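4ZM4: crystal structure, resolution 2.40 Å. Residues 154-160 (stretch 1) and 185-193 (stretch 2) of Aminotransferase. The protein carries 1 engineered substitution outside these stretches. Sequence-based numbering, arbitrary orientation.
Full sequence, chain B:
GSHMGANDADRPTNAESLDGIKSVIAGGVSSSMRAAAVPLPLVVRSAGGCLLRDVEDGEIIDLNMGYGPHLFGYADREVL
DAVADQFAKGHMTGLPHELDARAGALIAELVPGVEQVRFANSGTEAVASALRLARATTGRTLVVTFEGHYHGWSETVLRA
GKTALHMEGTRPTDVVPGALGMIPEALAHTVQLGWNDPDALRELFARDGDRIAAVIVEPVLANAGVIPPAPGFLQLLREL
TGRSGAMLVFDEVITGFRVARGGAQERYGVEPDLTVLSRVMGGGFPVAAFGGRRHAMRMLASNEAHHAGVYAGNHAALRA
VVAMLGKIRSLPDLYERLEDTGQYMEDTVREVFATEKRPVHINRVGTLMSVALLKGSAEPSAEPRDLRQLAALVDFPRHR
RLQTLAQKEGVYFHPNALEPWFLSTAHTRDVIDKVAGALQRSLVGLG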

# COMPACT_ATOMS: atom_id res chain seq x y z
N SER B 154 4.95 -2.61 9.20
CA SER B 154 3.80 -3.23 9.89
C SER B 154 4.14 -3.47 11.35
O SER B 154 5.31 -3.57 11.73
CB SER B 154 3.31 -4.52 9.21
OG SER B 154 4.33 -5.53 9.21
N GLU B 155 3.08 -3.58 12.14
CA GLU B 155 3.16 -3.57 13.59
C GLU B 155 4.08 -4.66 14.21
O GLU B 155 4.79 -4.36 15.15
CB GLU B 155 1.74 -3.66 14.17
CG GLU B 155 1.63 -3.20 15.62
CD GLU B 155 1.54 -1.69 15.77
OE1 GLU B 155 1.41 -1.20 16.90
OE2 GLU B 155 1.57 -0.99 14.74
N THR B 156 4.10 -5.88 13.65
CA THR B 156 4.90 -6.99 14.22
C THR B 156 6.36 -7.05 13.75
O THR B 156 7.16 -7.80 14.33
CB THR B 156 4.23 -8.41 14.07
OG1 THR B 156 4.41 -8.94 12.76
CG2 THR B 156 2.69 -8.33 14.35
N VAL B 157 6.76 -6.23 12.78
CA VAL B 157 8.16 -6.23 12.31
C VAL B 157 8.94 -4.91 12.39
O VAL B 157 10.15 -4.92 12.25
CB VAL B 157 8.30 -6.72 10.86
CG1 VAL B 157 7.73 -8.11 10.75
CG2 VAL B 157 7.60 -5.77 9.88
N LEU B 158 8.27 -3.78 12.64
CA LEU B 158 8.98 -2.49 12.64
C LEU B 158 9.92 -2.30 13.83
O LEU B 158 9.49 -1.96 14.93
CB LEU B 158 8.00 -1.33 12.57
CG LEU B 158 8.60 0.05 12.54
CD1 LEU B 158 9.69 0.18 11.48
CD2 LEU B 158 7.51 1.09 12.33
N ARG B 159 11.20 -2.59 13.59
CA ARG B 159 12.29 -2.39 14.56
C ARG B 159 13.05 -1.09 14.25
O ARG B 159 12.94 -0.53 13.16
CB ARG B 159 13.31 -3.56 14.51
CG ARG B 159 12.88 -4.88 15.15
CD ARG B 159 12.44 -6.01 14.20
NE ARG B 159 13.40 -6.29 13.14
CZ ARG B 159 13.26 -6.17 11.82
NH1 ARG B 159 12.16 -5.74 11.23
NH2 ARG B 159 14.27 -6.46 11.07
N ALA B 160 13.80 -0.59 15.23
CA ALA B 160 14.54 0.65 15.08
C ALA B 160 15.41 0.63 13.83
O ALA B 160 16.25 -0.26 13.73
CB ALA B 160 15.38 0.90 16.33
N GLU B 185 2.85 -4.48 22.95
CA GLU B 185 3.07 -5.88 22.68
C GLU B 185 3.51 -6.11 21.22
O GLU B 185 3.68 -7.25 20.79
CB GLU B 185 1.81 -6.69 22.97
CG GLU B 185 1.23 -6.55 24.38
CD GLU B 185 0.28 -5.37 24.53
OE1 GLU B 185 0.13 -4.55 23.60
OE2 GLU B 185 -0.34 -5.23 25.60
N ALA B 186 3.71 -5.04 20.45
CA ALA B 186 3.83 -5.17 19.00
C ALA B 186 4.87 -6.21 18.65
O ALA B 186 4.65 -7.01 17.73
CB ALA B 186 4.19 -3.85 18.37
N LEU B 187 5.99 -6.20 19.38
CA LEU B 187 7.14 -7.02 19.02
C LEU B 187 7.35 -8.18 19.94
O LEU B 187 8.44 -8.75 19.98
CB LEU B 187 8.38 -6.13 18.94
CG LEU B 187 8.38 -5.03 17.88
CD1 LEU B 187 9.67 -4.24 17.96
CD2 LEU B 187 8.21 -5.53 16.46
N ALA B 188 6.34 -8.50 20.75
CA ALA B 188 6.43 -9.55 21.77
C ALA B 188 6.79 -10.90 21.16
O ALA B 188 7.41 -11.71 21.83
CB ALA B 188 5.11 -9.67 22.50
N HIS B 189 6.37 -11.12 19.91
CA HIS B 189 6.53 -12.40 19.22
C HIS B 189 7.52 -12.26 18.08
O HIS B 189 7.47 -12.98 17.09
CB HIS B 189 5.16 -12.91 18.76
CG HIS B 189 4.20 -13.14 19.89
ND1 HIS B 189 4.17 -14.31 20.62
CD2 HIS B 189 3.25 -12.34 20.43
CE1 HIS B 189 3.28 -14.20 21.59
NE2 HIS B 189 2.68 -13.03 21.47
N THR B 190 8.40 -11.29 18.19
CA THR B 190 9.40 -11.04 17.20
C THR B 190 10.77 -10.96 17.88
O THR B 190 10.93 -10.27 18.86
CB THR B 190 9.15 -9.73 16.46
OG1 THR B 190 7.83 -9.71 15.93
CG2 THR B 190 10.17 -9.55 15.31
N VAL B 191 11.74 -11.64 17.28
CA VAL B 191 13.04 -11.87 17.87
C VAL B 191 14.08 -11.49 16.80
O VAL B 191 13.78 -11.46 15.59
CB VAL B 191 13.04 -13.35 18.38
CG1 VAL B 191 14.18 -14.18 17.87
CG2 VAL B 191 12.94 -13.39 19.93
N GLN B 192 15.32 -11.23 17.22
CA GLN B 192 16.32 -10.76 16.29
C GLN B 192 17.67 -11.38 16.60
O GLN B 192 18.01 -11.58 17.76
CB GLN B 192 16.41 -9.24 16.32
CG GLN B 192 16.99 -8.63 15.08
CD GLN B 192 16.99 -7.11 15.05
OE1 GLN B 192 16.44 -6.53 14.13
NE2 GLN B 192 17.57 -6.46 16.06
N LEU B 193 18.43 -11.67 15.53
CA LEU B 193 19.83 -12.06 15.58
C LEU B 193 20.65 -11.17 14.65
O LEU B 193 20.12 -10.50 13.80
CB LEU B 193 20.01 -13.48 15.03
CG LEU B 193 19.15 -14.61 15.54
CD1 LEU B 193 19.43 -15.83 14.69
CD2 LEU B 193 19.48 -14.88 17.01

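Two side-chain hydrogen bonds and the packing of alkyl groups, much of it against backbone, join these stretches, which together bury 382 Å² of surface. Stretch 1 has no regular helix or strand. Stretch 2 makes two overlapping type I turns, Glu185 to Ala188 and Leu187 to Thr190, and then runs as a strand from Thr190.

The backbones come nearest at Thr156 and Ala186, whose CA atoms are 5.2 Å apart. CA of Thr156 makes a CA-H...O contact with O of Ala186 at 3.5 Å. The CB of Ala186 points toward stretch 1 and lies 3.3 Å from O of Glu155. CB of Ala186 is also 3.8 Å from CG of Glu155. A methyl group fits this narrow approach. Glu155 is t at chi1 and p at chi2. It offers its aliphatic CG to Ala186, while its carboxylate oxygens are hydrogen-bonded outside this contact.

Leu187 starts sideways, but its end comes nearer to stretch 1. Its m,t rotamer extends the chain and places both methyls against stretch 1. CD2 of Leu187 is 3.3 Å from O of Thr156 and 4.0 Å from N of Val157. CD1 of Leu187 is 3.8 Å from O of Leu158 and 4.3 Å from CG of Arg159. The branched end of leucine thus covers several consecutive residues, much of it backbone.

Thr190 points toward stretch 1. With chi1 at -54° (m), its OG1 donates a hydrogen bond to O of Thr156 at 2.6 Å. This side chain is buried, and the bond satisfies its hydroxyl. The CG2 methyl of Thr190 packs loosely on CD of Arg159 at 4.3 Å, so threonine supplies both a polar and an apolar contact. Thr156 is p at chi1. Its carbonyl serves Thr190, while its own OG1 is hydrogen-bonded elsewhere in the structure.

Arg159 has the largest area covered by the other stretch, 70 Å². Its CB points toward stretch 2, but its chain does not run straight. Chi1 is m, chi2 is off-rotamer at 103° and chi3 is p. This folded path brings NH1 of Arg159 back to its own stretch, where it donates a very short hydrogen bond of 2.4 Å to O of Val157. NE of Arg159 donates to OE1 of Gln192 at 3.2 Å, with an angle of 158°. OE1 sits at the guanidinium edge, near its plane, as suits an in-plane N-H donor.

Gln192 also points toward stretch 1. Its t,t conformation extends the chain and carries the amide out to Arg159. Val191, between Thr190 and Gln192, points away, in keeping with the alternation of a strand.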